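Local coordinates for PTS-dependent dihydroxyacetone kinase operon regulatory protein (Escherichia coli, PDB 4LRZ) that activates transcription of the dhaKLM operon from a sigma-70 promoter and represses its own expression, the present chain being its probable sensor region, at residues Leu252-Leu258 with Val271-Glu276; Ala284-Leu288 with Ile300-Val306; Ile46-Lys50 with Asp79-Leu85; Gly223-Ile228 with Ser243-Ile248; Thr160-Ala164 with Leu177-Ala182. One frame throughout, in Å; residues are numbered along the deposited sequence.

Contact 1: Leu252-Leu258 with Val271-Glu276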
# COMPACT_ATOMS: atom_id res chain seq x y z
N LEU F 252 -17.16 -21.43 -25.50
CA LEU F 252 -17.24 -22.75 -26.11
C LEU F 252 -18.14 -23.67 -25.30
O LEU F 252 -18.38 -23.42 -24.11
CB LEU F 252 -15.85 -23.36 -26.32
CG LEU F 252 -15.10 -24.10 -25.22
CD1 LEU F 252 -13.71 -24.37 -25.71
CD2 LEU F 252 -15.05 -23.31 -23.92
N THR F 253 -18.65 -24.72 -25.95
CA THR F 253 -19.45 -25.72 -25.23
C THR F 253 -18.55 -26.85 -24.76
O THR F 253 -17.77 -27.43 -25.53
CB THR F 253 -20.64 -26.24 -26.06
OG1 THR F 253 -21.50 -25.13 -26.37
CG2 THR F 253 -21.45 -27.28 -25.26
N LEU F 254 -18.66 -27.13 -23.47
CA LEU F 254 -17.82 -28.11 -22.83
C LEU F 254 -18.43 -29.52 -22.90
O LEU F 254 -19.65 -29.67 -22.77
CB LEU F 254 -17.56 -27.69 -21.38
CG LEU F 254 -16.54 -26.55 -21.23
CD1 LEU F 254 -16.80 -25.71 -19.97
CD2 LEU F 254 -15.12 -27.12 -21.25
N PRO F 255 -17.59 -30.55 -23.12
CA PRO F 255 -18.03 -31.95 -23.19
C PRO F 255 -18.72 -32.40 -21.90
O PRO F 255 -18.64 -31.71 -20.88
CB PRO F 255 -16.71 -32.73 -23.35
CG PRO F 255 -15.72 -31.74 -23.84
CD PRO F 255 -16.15 -30.40 -23.38
N ALA F 256 -19.37 -33.57 -21.95
CA ALA F 256 -20.01 -34.16 -20.78
C ALA F 256 -19.02 -34.51 -19.65
O ALA F 256 -19.31 -34.31 -18.46
CB ALA F 256 -20.80 -35.41 -21.20
N VAL F 257 -17.85 -35.04 -20.03
CA VAL F 257 -16.84 -35.51 -19.09
C VAL F 257 -16.30 -34.35 -18.26
O VAL F 257 -16.17 -34.44 -17.04
CB VAL F 257 -15.68 -36.23 -19.82
CG1 VAL F 257 -14.70 -36.85 -18.81
CG2 VAL F 257 -16.20 -37.31 -20.77
N LEU F 258 -15.99 -33.26 -18.95
CA LEU F 258 -15.59 -32.02 -18.32
C LEU F 258 -16.69 -31.39 -17.46
O LEU F 258 -16.42 -30.92 -16.37
CB LEU F 258 -15.13 -31.02 -19.38
CG LEU F 258 -13.62 -31.02 -19.60
CD1 LEU F 258 -13.31 -30.57 -21.01
CD2 LEU F 258 -12.97 -30.12 -18.58
N VAL F 271 -6.89 -37.49 -19.91
CA VAL F 271 -8.15 -38.10 -20.35
C VAL F 271 -8.53 -37.66 -21.78
O VAL F 271 -8.15 -36.57 -22.21
CB VAL F 271 -9.30 -37.72 -19.36
CG1 VAL F 271 -10.62 -38.38 -19.75
CG2 VAL F 271 -8.93 -38.08 -17.92
N GLU F 272 -9.27 -38.50 -22.52
CA GLU F 272 -9.81 -38.13 -23.84
C GLU F 272 -11.04 -37.22 -23.74
O GLU F 272 -11.85 -37.35 -22.82
CB GLU F 272 -10.18 -39.36 -24.67
CG GLU F 272 -9.02 -40.26 -25.07
CD GLU F 272 -9.47 -41.38 -26.00
OE1 GLU F 272 -9.77 -41.10 -27.18
OE2 GLU F 272 -9.52 -42.54 -25.56
N ALA F 273 -11.19 -36.32 -24.72
CA ALA F 273 -12.29 -35.34 -24.75
C ALA F 273 -12.59 -34.79 -26.14
O ALA F 273 -11.68 -34.56 -26.96
CB ALA F 273 -12.04 -34.20 -23.78
N THR F 274 -13.89 -34.56 -26.38
CA THR F 274 -14.40 -34.06 -27.65
C THR F 274 -15.10 -32.71 -27.46
O THR F 274 -16.05 -32.61 -26.69
CB THR F 274 -15.40 -35.08 -28.27
OG1 THR F 274 -14.75 -36.33 -28.48
CG2 THR F 274 -15.95 -34.59 -29.61
N PHE F 275 -14.63 -31.69 -28.17
CA PHE F 275 -15.16 -30.32 -28.04
C PHE F 275 -16.02 -29.85 -29.22
O PHE F 275 -15.98 -30.42 -30.31
CB PHE F 275 -14.01 -29.32 -27.88
CG PHE F 275 -13.25 -29.47 -26.60
CD1 PHE F 275 -13.61 -28.74 -25.49
CD2 PHE F 275 -12.16 -30.34 -26.53
CE1 PHE F 275 -12.90 -28.87 -24.30
CE2 PHE F 275 -11.45 -30.48 -25.35
CZ PHE F 275 -11.82 -29.74 -24.23
N GLU F 276 -16.78 -28.77 -28.97
CA GLU F 276 -17.53 -28.06 -30.01
C GLU F 276 -17.24 -26.54 -30.05
O GLU F 276 -17.49 -25.82 -29.08
CB GLU F 276 -19.04 -28.30 -29.84
CG GLU F 276 -19.91 -27.42 -30.75
CD GLU F 276 -21.40 -27.75 -30.67
OE1 GLU F 276 -22.04 -27.82 -31.74
OE2 GLU F 276 -21.92 -27.92 -29.54

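Contact 2: Ala284-Leu288 with Ile300-Val306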
# COMPACT_ATOMS: atom_id res chain seq x y z
N ALA F 284 -9.31 -34.25 -28.46
CA ALA F 284 -8.12 -33.86 -27.70
C ALA F 284 -7.92 -34.69 -26.44
O ALA F 284 -8.86 -35.31 -25.92
CB ALA F 284 -8.18 -32.37 -27.32
N VAL F 285 -6.69 -34.70 -25.95
CA VAL F 285 -6.36 -35.28 -24.66
C VAL F 285 -6.09 -34.13 -23.68
O VAL F 285 -5.31 -33.22 -23.96
CB VAL F 285 -5.18 -36.30 -24.75
CG1 VAL F 285 -4.11 -35.82 -25.73
CG2 VAL F 285 -4.58 -36.59 -23.38
N ILE F 286 -6.77 -34.16 -22.54
CA ILE F 286 -6.80 -33.02 -21.67
C ILE F 286 -6.34 -33.36 -20.27
O ILE F 286 -6.26 -34.52 -19.91
CB ILE F 286 -8.22 -32.43 -21.59
CG1 ILE F 286 -9.13 -33.35 -20.78
CG2 ILE F 286 -8.77 -32.19 -22.98
CD1 ILE F 286 -10.25 -32.67 -20.09
N THR F 287 -6.05 -32.32 -19.49
CA THR F 287 -5.91 -32.39 -18.03
C THR F 287 -6.73 -31.25 -17.45
O THR F 287 -6.76 -30.16 -18.01
CB THR F 287 -4.43 -32.28 -17.56
OG1 THR F 287 -3.78 -33.55 -17.72
CG2 THR F 287 -4.32 -31.87 -16.09
N LEU F 288 -7.42 -31.50 -16.35
CA LEU F 288 -8.15 -30.45 -15.67
C LEU F 288 -7.62 -30.28 -14.29
O LEU F 288 -7.65 -31.20 -13.50
CB LEU F 288 -9.66 -30.72 -15.60
CG LEU F 288 -10.38 -29.55 -14.90
CD1 LEU F 288 -10.76 -28.49 -15.90
CD2 LEU F 288 -11.60 -30.02 -14.14
N ILE F 300 -7.76 -24.79 -14.45
CA ILE F 300 -6.88 -24.77 -15.59
C ILE F 300 -7.14 -26.01 -16.43
O ILE F 300 -7.26 -27.11 -15.89
CB ILE F 300 -5.41 -24.77 -15.23
CG1 ILE F 300 -5.06 -23.48 -14.50
CG2 ILE F 300 -4.56 -24.89 -16.53
CD1 ILE F 300 -3.61 -23.43 -14.07
N LEU F 301 -7.25 -25.81 -17.74
CA LEU F 301 -7.42 -26.90 -18.67
C LEU F 301 -6.28 -26.90 -19.64
O LEU F 301 -6.04 -25.89 -20.31
CB LEU F 301 -8.76 -26.78 -19.40
CG LEU F 301 -9.05 -27.75 -20.54
CD1 LEU F 301 -9.30 -29.16 -20.00
CD2 LEU F 301 -10.23 -27.27 -21.33
N LEU F 302 -5.57 -28.01 -19.68
CA LEU F 302 -4.48 -28.20 -20.61
C LEU F 302 -4.83 -29.14 -21.75
O LEU F 302 -5.42 -30.21 -21.55
CB LEU F 302 -3.22 -28.69 -19.91
CG LEU F 302 -2.73 -27.71 -18.86
CD1 LEU F 302 -3.10 -28.20 -17.50
CD2 LEU F 302 -1.26 -27.64 -18.95
N LEU F 303 -4.45 -28.73 -22.95
CA LEU F 303 -4.69 -29.52 -24.12
C LEU F 303 -3.35 -30.05 -24.51
O LEU F 303 -2.46 -29.30 -24.91
CB LEU F 303 -5.32 -28.69 -25.24
CG LEU F 303 -6.53 -27.84 -24.85
CD1 LEU F 303 -6.85 -26.84 -25.95
CD2 LEU F 303 -7.74 -28.70 -24.51
N HIS F 304 -3.22 -31.36 -24.37
CA HIS F 304 -1.97 -32.05 -24.61
C HIS F 304 -1.86 -32.33 -26.10
O HIS F 304 -2.82 -32.75 -26.73
CB HIS F 304 -1.89 -33.34 -23.76
CG HIS F 304 -2.08 -33.11 -22.28
ND1 HIS F 304 -1.11 -32.54 -21.48
CD2 HIS F 304 -3.12 -33.40 -21.47
CE1 HIS F 304 -1.55 -32.49 -20.23
NE2 HIS F 304 -2.77 -33.00 -20.20
N PRO F 305 -0.69 -32.05 -26.69
CA PRO F 305 -0.54 -32.34 -28.12
C PRO F 305 -0.34 -33.85 -28.33
O PRO F 305 0.36 -34.49 -27.54
CB PRO F 305 0.71 -31.53 -28.51
CG PRO F 305 1.48 -31.34 -27.21
CD PRO F 305 0.49 -31.39 -26.09
N VAL F 306 -0.98 -34.42 -29.36
CA VAL F 306 -0.93 -35.89 -29.59
C VAL F 306 0.28 -36.37 -30.45
O VAL F 306 0.58 -35.83 -31.52
CB VAL F 306 -2.29 -36.50 -30.17
CG1 VAL F 306 -2.43 -38.00 -29.81
CG2 VAL F 306 -3.51 -35.70 -29.69

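Contact 3: Ile46-Lys50 with Asp79-Leu85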
# COMPACT_ATOMS: atom_id res chain seq x y z
N ILE F 46 20.36 14.83 -6.92
CA ILE F 46 19.75 14.39 -5.68
C ILE F 46 18.24 14.38 -5.92
O ILE F 46 17.57 13.41 -5.59
CB ILE F 46 20.11 15.28 -4.45
CG1 ILE F 46 21.51 14.93 -3.90
CG2 ILE F 46 19.06 15.09 -3.29
CD1 ILE F 46 22.30 16.19 -3.44
N TYR F 47 17.73 15.46 -6.51
CA TYR F 47 16.30 15.63 -6.77
C TYR F 47 15.82 14.49 -7.65
O TYR F 47 14.84 13.81 -7.32
CB TYR F 47 16.07 16.98 -7.44
CG TYR F 47 14.64 17.49 -7.45
CD1 TYR F 47 14.15 18.30 -6.42
CD2 TYR F 47 13.78 17.19 -8.53
CE1 TYR F 47 12.84 18.80 -6.45
CE2 TYR F 47 12.45 17.69 -8.56
CZ TYR F 47 12.00 18.49 -7.51
OH TYR F 47 10.71 18.96 -7.52
N ARG F 48 16.55 14.25 -8.74
CA ARG F 48 16.27 13.15 -9.64
C ARG F 48 16.21 11.78 -8.95
O ARG F 48 15.24 11.05 -9.15
CB ARG F 48 17.24 13.16 -10.86
CG ARG F 48 17.42 11.81 -11.63
CD ARG F 48 18.06 11.95 -13.06
NE ARG F 48 18.82 13.20 -13.20
CZ ARG F 48 20.12 13.34 -12.92
NH1 ARG F 48 20.86 12.30 -12.51
NH2 ARG F 48 20.69 14.53 -13.05
N ARG F 49 17.20 11.39 -8.16
CA ARG F 49 17.12 10.04 -7.58
C ARG F 49 16.09 9.89 -6.42
O ARG F 49 15.74 8.77 -6.01
CB ARG F 49 18.49 9.51 -7.16
CG ARG F 49 19.10 10.28 -6.06
CD ARG F 49 20.32 9.61 -5.37
NE ARG F 49 20.48 10.37 -4.13
CZ ARG F 49 20.09 9.96 -2.92
NH1 ARG F 49 20.21 10.80 -1.86
NH2 ARG F 49 19.60 8.71 -2.76
N LYS F 50 15.59 11.01 -5.93
CA LYS F 50 14.57 10.96 -4.89
C LYS F 50 13.12 11.09 -5.44
O LYS F 50 12.18 11.17 -4.67
CB LYS F 50 14.91 12.00 -3.85
CG LYS F 50 16.23 11.62 -3.14
CD LYS F 50 15.84 10.92 -1.90
CE LYS F 50 16.36 9.55 -1.78
NZ LYS F 50 15.39 8.96 -0.81
N ASP F 79 15.82 14.54 2.15
CA ASP F 79 16.30 13.20 1.76
C ASP F 79 16.98 12.50 2.94
O ASP F 79 17.02 13.08 4.02
CB ASP F 79 17.16 13.22 0.50
CG ASP F 79 18.56 13.67 0.75
OD1 ASP F 79 18.92 14.06 1.89
OD2 ASP F 79 19.37 13.59 -0.19
N GLU F 80 17.51 11.29 2.75
CA GLU F 80 18.13 10.63 3.88
C GLU F 80 19.35 11.36 4.46
O GLU F 80 19.79 10.98 5.53
CB GLU F 80 18.51 9.14 3.69
CG GLU F 80 18.94 8.46 2.34
CD GLU F 80 19.18 9.32 1.12
OE1 GLU F 80 20.33 9.39 0.67
OE2 GLU F 80 18.22 9.87 0.56
N THR F 81 19.92 12.34 3.77
CA THR F 81 21.11 13.05 4.32
C THR F 81 20.74 14.41 4.91
O THR F 81 21.60 15.28 5.00
CB THR F 81 22.23 13.28 3.25
OG1 THR F 81 21.88 14.40 2.43
CG2 THR F 81 22.44 12.04 2.33
N ALA F 82 19.47 14.62 5.26
CA ALA F 82 19.00 15.92 5.71
C ALA F 82 19.07 17.05 4.67
O ALA F 82 19.15 18.22 5.04
CB ALA F 82 19.73 16.33 6.95
N CYS F 83 19.07 16.73 3.39
CA CYS F 83 19.04 17.77 2.38
C CYS F 83 17.59 18.12 2.04
O CYS F 83 16.79 17.21 1.72
CB CYS F 83 19.76 17.29 1.12
SG CYS F 83 19.96 18.55 -0.17
N ILE F 84 17.25 19.42 2.14
CA ILE F 84 15.89 19.89 1.82
C ILE F 84 15.60 19.72 0.34
O ILE F 84 16.27 20.31 -0.51
CB ILE F 84 15.65 21.33 2.24
CG1 ILE F 84 15.74 21.46 3.75
CG2 ILE F 84 14.25 21.75 1.80
CD1 ILE F 84 15.41 22.79 4.27
N LEU F 85 14.61 18.89 0.03
CA LEU F 85 14.23 18.59 -1.36
C LEU F 85 13.08 19.51 -1.86
O LEU F 85 13.07 19.93 -3.02
CB LEU F 85 13.81 17.11 -1.49
CG LEU F 85 14.90 16.07 -1.22
CD1 LEU F 85 14.29 14.69 -1.13
CD2 LEU F 85 15.98 16.09 -2.31

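Contact 4: Gly223-Ile228 with Ser243-Ile248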
# COMPACT_ATOMS: atom_id res chain seq x y z
N GLY F 223 -16.53 -17.81 -13.62
CA GLY F 223 -16.75 -18.23 -15.02
C GLY F 223 -15.98 -17.48 -16.12
O GLY F 223 -16.10 -17.84 -17.29
N ASN F 224 -15.20 -16.47 -15.75
CA ASN F 224 -14.49 -15.60 -16.71
C ASN F 224 -13.06 -16.03 -17.04
O ASN F 224 -12.25 -16.31 -16.13
CB ASN F 224 -14.47 -14.19 -16.16
CG ASN F 224 -15.83 -13.65 -16.01
OD1 ASN F 224 -16.69 -13.96 -16.84
ND2 ASN F 224 -16.08 -12.90 -14.94
N LEU F 225 -12.79 -16.10 -18.33
CA LEU F 225 -11.55 -16.65 -18.85
C LEU F 225 -10.42 -15.70 -18.45
O LEU F 225 -10.55 -14.47 -18.63
CB LEU F 225 -11.66 -16.77 -20.37
CG LEU F 225 -10.39 -17.21 -21.08
CD1 LEU F 225 -10.53 -18.70 -21.28
CD2 LEU F 225 -10.28 -16.59 -22.39
N GLN F 226 -9.36 -16.24 -17.84
CA GLN F 226 -8.28 -15.40 -17.34
C GLN F 226 -7.09 -15.43 -18.27
O GLN F 226 -6.41 -14.41 -18.40
CB GLN F 226 -7.84 -15.76 -15.90
CG GLN F 226 -8.95 -15.57 -14.88
CD GLN F 226 -9.51 -14.16 -14.91
OE1 GLN F 226 -10.65 -13.95 -15.37
NE2 GLN F 226 -8.71 -13.18 -14.46
N PHE F 227 -6.80 -16.58 -18.85
CA PHE F 227 -5.73 -16.70 -19.82
C PHE F 227 -5.94 -17.85 -20.78
O PHE F 227 -6.62 -18.85 -20.44
CB PHE F 227 -4.31 -16.76 -19.21
CG PHE F 227 -4.13 -17.73 -18.04
CD1 PHE F 227 -3.76 -19.06 -18.26
CD2 PHE F 227 -4.21 -17.27 -16.71
CE1 PHE F 227 -3.53 -19.95 -17.17
CE2 PHE F 227 -4.02 -18.11 -15.62
CZ PHE F 227 -3.67 -19.46 -15.84
N ILE F 228 -5.37 -17.70 -21.97
CA ILE F 228 -5.37 -18.71 -23.01
C ILE F 228 -4.11 -18.50 -23.86
O ILE F 228 -3.80 -17.36 -24.23
CB ILE F 228 -6.66 -18.62 -23.88
CG1 ILE F 228 -6.72 -19.74 -24.90
CG2 ILE F 228 -6.78 -17.25 -24.60
CD1 ILE F 228 -8.06 -19.81 -25.65
N SER F 243 -11.26 -13.34 -26.33
CA SER F 243 -11.87 -14.32 -25.43
C SER F 243 -11.65 -13.95 -23.96
O SER F 243 -12.56 -14.12 -23.12
CB SER F 243 -11.29 -15.72 -25.67
OG SER F 243 -11.49 -16.15 -27.00
N GLN F 244 -10.44 -13.44 -23.65
CA GLN F 244 -10.03 -13.20 -22.28
C GLN F 244 -10.95 -12.20 -21.56
O GLN F 244 -11.36 -11.22 -22.13
CB GLN F 244 -8.53 -12.86 -22.20
CG GLN F 244 -7.99 -12.28 -23.45
CD GLN F 244 -7.35 -13.31 -24.38
OE1 GLN F 244 -6.20 -13.71 -24.20
NE2 GLN F 244 -8.09 -13.72 -25.38
N GLY F 245 -11.31 -12.49 -20.32
CA GLY F 245 -12.25 -11.65 -19.62
C GLY F 245 -13.72 -11.87 -19.95
O GLY F 245 -14.57 -11.17 -19.41
N ARG F 246 -14.03 -12.81 -20.84
CA ARG F 246 -15.44 -13.16 -21.11
C ARG F 246 -15.81 -14.51 -20.50
O ARG F 246 -14.93 -15.37 -20.24
CB ARG F 246 -15.73 -13.24 -22.60
CG ARG F 246 -15.20 -12.08 -23.41
CD ARG F 246 -16.23 -11.56 -24.42
NE ARG F 246 -16.89 -12.61 -25.22
CZ ARG F 246 -18.21 -12.79 -25.30
NH1 ARG F 246 -19.05 -12.00 -24.63
NH2 ARG F 246 -18.71 -13.76 -26.05
N ALA F 247 -17.10 -14.68 -20.27
CA ALA F 247 -17.64 -15.94 -19.77
C ALA F 247 -17.21 -17.09 -20.67
O ALA F 247 -17.36 -17.06 -21.90
CB ALA F 247 -19.16 -15.87 -19.67
N ILE F 248 -16.65 -18.10 -20.04
CA ILE F 248 -16.27 -19.29 -20.78
C ILE F 248 -17.49 -20.04 -21.35
O ILE F 248 -17.39 -20.68 -22.40
CB ILE F 248 -15.33 -20.21 -19.95
CG1 ILE F 248 -14.66 -21.21 -20.90
CG2 ILE F 248 -16.10 -20.89 -18.80
CD1 ILE F 248 -13.19 -21.32 -20.79

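Contact 5: Thr160-Ala164 with Leu177-Ala182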
# COMPACT_ATOMS: atom_id res chain seq x y z
N THR F 160 12.71 12.46 5.39
CA THR F 160 12.15 13.00 6.64
C THR F 160 11.06 14.00 6.29
O THR F 160 11.21 14.77 5.34
CB THR F 160 13.23 13.76 7.49
OG1 THR F 160 14.20 12.83 7.96
CG2 THR F 160 12.58 14.46 8.69
N ILE F 161 9.97 14.01 7.06
CA ILE F 161 8.90 14.99 6.86
C ILE F 161 8.98 15.91 8.05
O ILE F 161 8.97 15.45 9.18
CB ILE F 161 7.46 14.35 6.83
CG1 ILE F 161 7.34 13.31 5.71
CG2 ILE F 161 6.34 15.43 6.65
CD1 ILE F 161 7.42 13.88 4.27
N ALA F 162 9.01 17.20 7.80
CA ALA F 162 9.05 18.14 8.88
C ALA F 162 8.08 19.32 8.69
O ALA F 162 7.70 19.67 7.56
CB ALA F 162 10.51 18.69 9.06
N LEU F 163 7.75 19.91 9.84
CA LEU F 163 6.90 21.05 9.98
C LEU F 163 7.63 22.07 10.87
O LEU F 163 7.99 21.76 12.00
CB LEU F 163 5.59 20.62 10.63
CG LEU F 163 4.49 21.64 10.94
CD1 LEU F 163 3.12 20.95 10.84
CD2 LEU F 163 4.67 22.33 12.28
N ALA F 164 7.81 23.29 10.35
CA ALA F 164 8.50 24.39 11.04
C ALA F 164 7.49 25.49 11.33
O ALA F 164 6.67 25.82 10.47
CB ALA F 164 9.61 24.94 10.17
N LEU F 177 0.98 14.71 13.08
CA LEU F 177 0.74 15.00 11.67
C LEU F 177 1.92 14.63 10.76
O LEU F 177 1.73 14.03 9.70
CB LEU F 177 0.35 16.46 11.48
CG LEU F 177 0.15 16.90 10.01
CD1 LEU F 177 -1.09 16.28 9.34
CD2 LEU F 177 0.05 18.40 9.93
N THR F 178 3.15 14.99 11.18
CA THR F 178 4.34 14.62 10.41
C THR F 178 4.46 13.10 10.44
O THR F 178 4.72 12.49 9.41
CB THR F 178 5.67 15.34 10.90
OG1 THR F 178 6.13 14.76 12.12
CG2 THR F 178 5.46 16.83 11.09
N LEU F 179 4.22 12.49 11.60
CA LEU F 179 4.25 11.04 11.68
C LEU F 179 3.27 10.33 10.72
O LEU F 179 3.62 9.40 9.96
CB LEU F 179 4.00 10.62 13.13
CG LEU F 179 3.77 9.16 13.51
CD1 LEU F 179 5.05 8.39 13.52
CD2 LEU F 179 3.15 9.10 14.84
N ALA F 180 2.04 10.78 10.72
CA ALA F 180 1.04 10.16 9.88
C ALA F 180 1.35 10.35 8.40
O ALA F 180 1.11 9.44 7.59
CB ALA F 180 -0.32 10.75 10.24
N ILE F 181 1.86 11.54 8.03
CA ILE F 181 2.27 11.82 6.64
C ILE F 181 3.51 11.00 6.27
O ILE F 181 3.54 10.40 5.21
CB ILE F 181 2.49 13.29 6.38
CG1 ILE F 181 1.16 14.02 6.43
CG2 ILE F 181 3.13 13.52 5.03
CD1 ILE F 181 1.35 15.53 6.52
N ALA F 182 4.50 10.91 7.16
CA ALA F 182 5.66 10.01 6.85
C ALA F 182 5.22 8.60 6.67
O ALA F 182 5.65 7.93 5.74
CB ALA F 182 6.84 10.08 7.92

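Contact 1: Leu252-Leu258 with Val271-Glu276
In the PAS domain, the loop that leads into helix 256-264 lies over the edge strand 271-276, and Pro255 at the helix N-cap sits on the ring of Phe275. Pro255 CG stands 4.2 Å from the centroid of the Phe275 ring, 17° off its normal, a CH-pi contact over one face. The same CG comes down hard on the backbone, 3.0 Å from Thr274 O. With CG anti to its carbonyl carbon (chi1 -66°), the Phe275 ring runs in under the loop, where Leu254 CD2 meets it at the edge, 4.2 Å from Phe275 CE1. Leu258, in the first turn of the helix, crosses the ring at about a right angle, its CD1 3.6 Å from Phe275 CZ. Further along, Thr253 and Glu276 form a single antiparallel bridge, their CA atoms 5.7 Å apart. Trimming the ring to an alanine here would probably leave Pro255 CG and Leu258 CD1 facing a gap, without the surface that seats the helix start. Beyond the two segments, Phe275 also packs on Leu236, Ile282 and Leu301, while Leu258 reaches Ile286, Leu288 and Leu301, so the first turn of helix 256-264 meets strands 271-276, 281-293 and 296-304.

Contact 2: Ala284-Leu288 with Ile300-Val306
Ile300 begins the pairing with its backbone, its O lying 3.5 Å from Leu288 CA in a CA-H...O contact across this antiparallel hairpin of the PAS sheet. The two strand segments run at 155° to each other. Leu301, opposite Leu288 in a non-hydrogen-bonded pair, turns to the face of Ile286 and Leu303 and brings its CD1 to 3.6 Å from Ile286 CD1; Leu258 and Phe275 cover these side chains. Leu302 forms the hydrogen-bonded pair with Thr287: Leu302 N gives to Thr287 O, and Thr287 N gives to Leu302 O, both at 3.0 Å. On the opposite face Thr287 CG2 and Leu302 CD1 lie side by side. Leu303 returns to the first face, its CD2 3.9 Å from Ile286 CG2. His304 is tied twice, its N to Val285 O at 2.8 Å and its NE2 to Thr287 OG1 at 2.7 Å. With CG anti to the carbonyl carbon (chi1 -56°), the imidazole reaches back across the strands and meets the hydroxyl at its edge. A leucine in its place would probably leave Thr287 OG1 without its imidazole mate and take away the ND1 bond to Asp214. Val306 closes the segment, its CG2 touching Val285 CG1. The buried Thr287 OG1 is also bonded to His270 N, His270 stacks on the His304 ring, and ND1 bonds Asp214 and, weakly, Asp213 of the second subunit; two carboxylates this near would probably favour a positive charge on the imidazole.

Contact 3: Ile46-Lys50 with Asp79-Leu85
Asp79 OD1 is gripped by three donors from its own turn and the residue after it, while OD2 of the same carboxylate looks across to Arg49 and Ile46. Thr81 N comes to 2.7 Å from Asp79 OD1, 58° out of the carboxylate plane, which makes an Asx turn; Thr81 OG1 gives to the syn lone pair of Asp79 OD1 at 3.0 Å, and Cys83 N to the same oxygen at 3.1 Å. These bonds fix the rotation of the carboxylate and lock the type I turn from Asp79 to Ala82. That leaves OD2 as the oxygen for Arg49, whose NH1 makes a longer salt bridge of 3.4 Å to Asp79 OD2. The stronger bond of NH1 goes to Glu80 OE1, 2.9 Å away on its syn lone pair, with guanidinium and carboxylate planes nearly perpendicular at 88°. Lys50 adds a second cation: its chain bends at chi2 and chi3, passes CG over the guanidinium face, and places NZ 3.3 Å from Glu80 OE2, while the main hydrogen bond of NZ goes to Thr158 OG1. The two cations would probably keep both acids ionised. Below this network the contact turns apolar: Ile46 CG2 presses on Leu85 CD2 at 3.4 Å, Lys50 CB lies on Leu85 CD1, and the Tyr47 ring offers its edge to Leu85 O. The C-terminal end of helix 40-49 thus rests on the hairpin of strands 74-79 and 84-89 at the margin of the GAF sheet, while helix 51-66, starting right after Lys50, covers Leu85 through Met53 and Leu54.

Contact 4: Gly223-Ile228 with Ser243-Ile248
Leu225 is wedged tightly into the turn of Ser243-Arg246, whereas the outward-pointing side chains of Arg246 and Ala247 barely take part. On the tight side three backbone bonds tie the segments: Ile248 N gives to Gly223 O at 2.8 Å in an almost straight line (176°), Leu225 N to Arg246 O at 3.0 Å, and Gly245 N to Leu225 O at 2.7 Å. With CG anti to the backbone N (chi1 175°), Leu225 drives CD2 against the peptide between Ser243 and Gln244, 3.4 Å from Gln244 N. Its other branch crosses Ile248 at about a right angle, Leu225 CD1 being 3.8 Å from Ile248 CD1. Leu251 and Ile217 also pack on this leucine.

The loose side is thinner. Asn224 OD1 hangs 3.5 Å from Ala247 N, and the Arg246 side chain turns outward to a long, weak ion pair with Glu250 and packs against a basic side chain on the chain of another protein. Toward the far end of the strand, Ile228 CG2 lies 3.6 Å from Gln244 OE1, the amide of Gln244 being held weakly by Ala240 O on its nitrogen.

The loop presents to strand 225-228, an edge strand of the PAS sheet, a type II beta turn from Ser243 to Arg246, closed by Arg246 N on Ser243 O, with Gly245 at its third position, where the positive phi (80°) suits a glycine.

Contact 5: Thr160-Ala164 with Leu177-Ala182
Ile161 and Leu163 point from the middle strand of the GAF domain's antiparallel sheet onto helix 174-211, where Thr178, Ile181, Ala182 and Leu177 receive them. The local axes of strand and helix pass 7.9 Å apart, their directions nearly opposed at 152°. Ile161 divides its two branches: CG1 lies along the small Ala182, 3.9 Å from Ala182 CB, and CG2 meets Ile181 CG2 at 4.1 Å, the two isoleucines crossing at about a right angle. Leu163, two residues on and on the same side of the strand, sets its CB 3.8 Å from Thr178 CG2, while its CD1 touches Leu177 CD2 at 4.1 Å. All these side chains are buried, and the helix comes closest where its residues are short, at Thr178 and Ala182.

Around this first shell, Leu61 of helix 51-66 covers both Ile161 and Ile181, and Ile77 and Leu75 of strand 74-79 flank the two strand residues. Leu177 and Ile181 also pack on Pro176 and Ala180 of the second subunit, so the helix that lies on the sheet is at the same time part of the subunit interface. The polar atom buried here, Thr178 OG1, is satisfied by Thr148 OG1 on strand 143-151 and by Leu175 O one turn back. The rotation that brings it there puts OG1 between the backbone N and the carbonyl carbon (chi1 75°) and turns the methyl to Leu163, leaving Thr178 CB directly against the strand backbone, 3.7 Å from Ile161 O.

Overall arrangement
The contacts fall into two groups at opposite ends of an elongated chain. Contacts 3 and 5, with centres about 16 Å apart, belong to the GAF sheet; contacts 4, 1 and 2 follow in that order along the chain and reach the PAS sheet, whose strand order 2-1-5-4-3 matches that of the GAF sheet. Contacts 1 and 2 touch, their centres about 10 Å apart, because strands 271-276 and 281-293 are neighbours, and contact 4 lies about 17 Å from each. Between the groups, centres stand 46 to 61 Å apart, bridged by helix 174-211, whose first turns supply contact 5. Contacts 2, 4 and 5 all reach the second subunit, so both domains take part in dimer contacts.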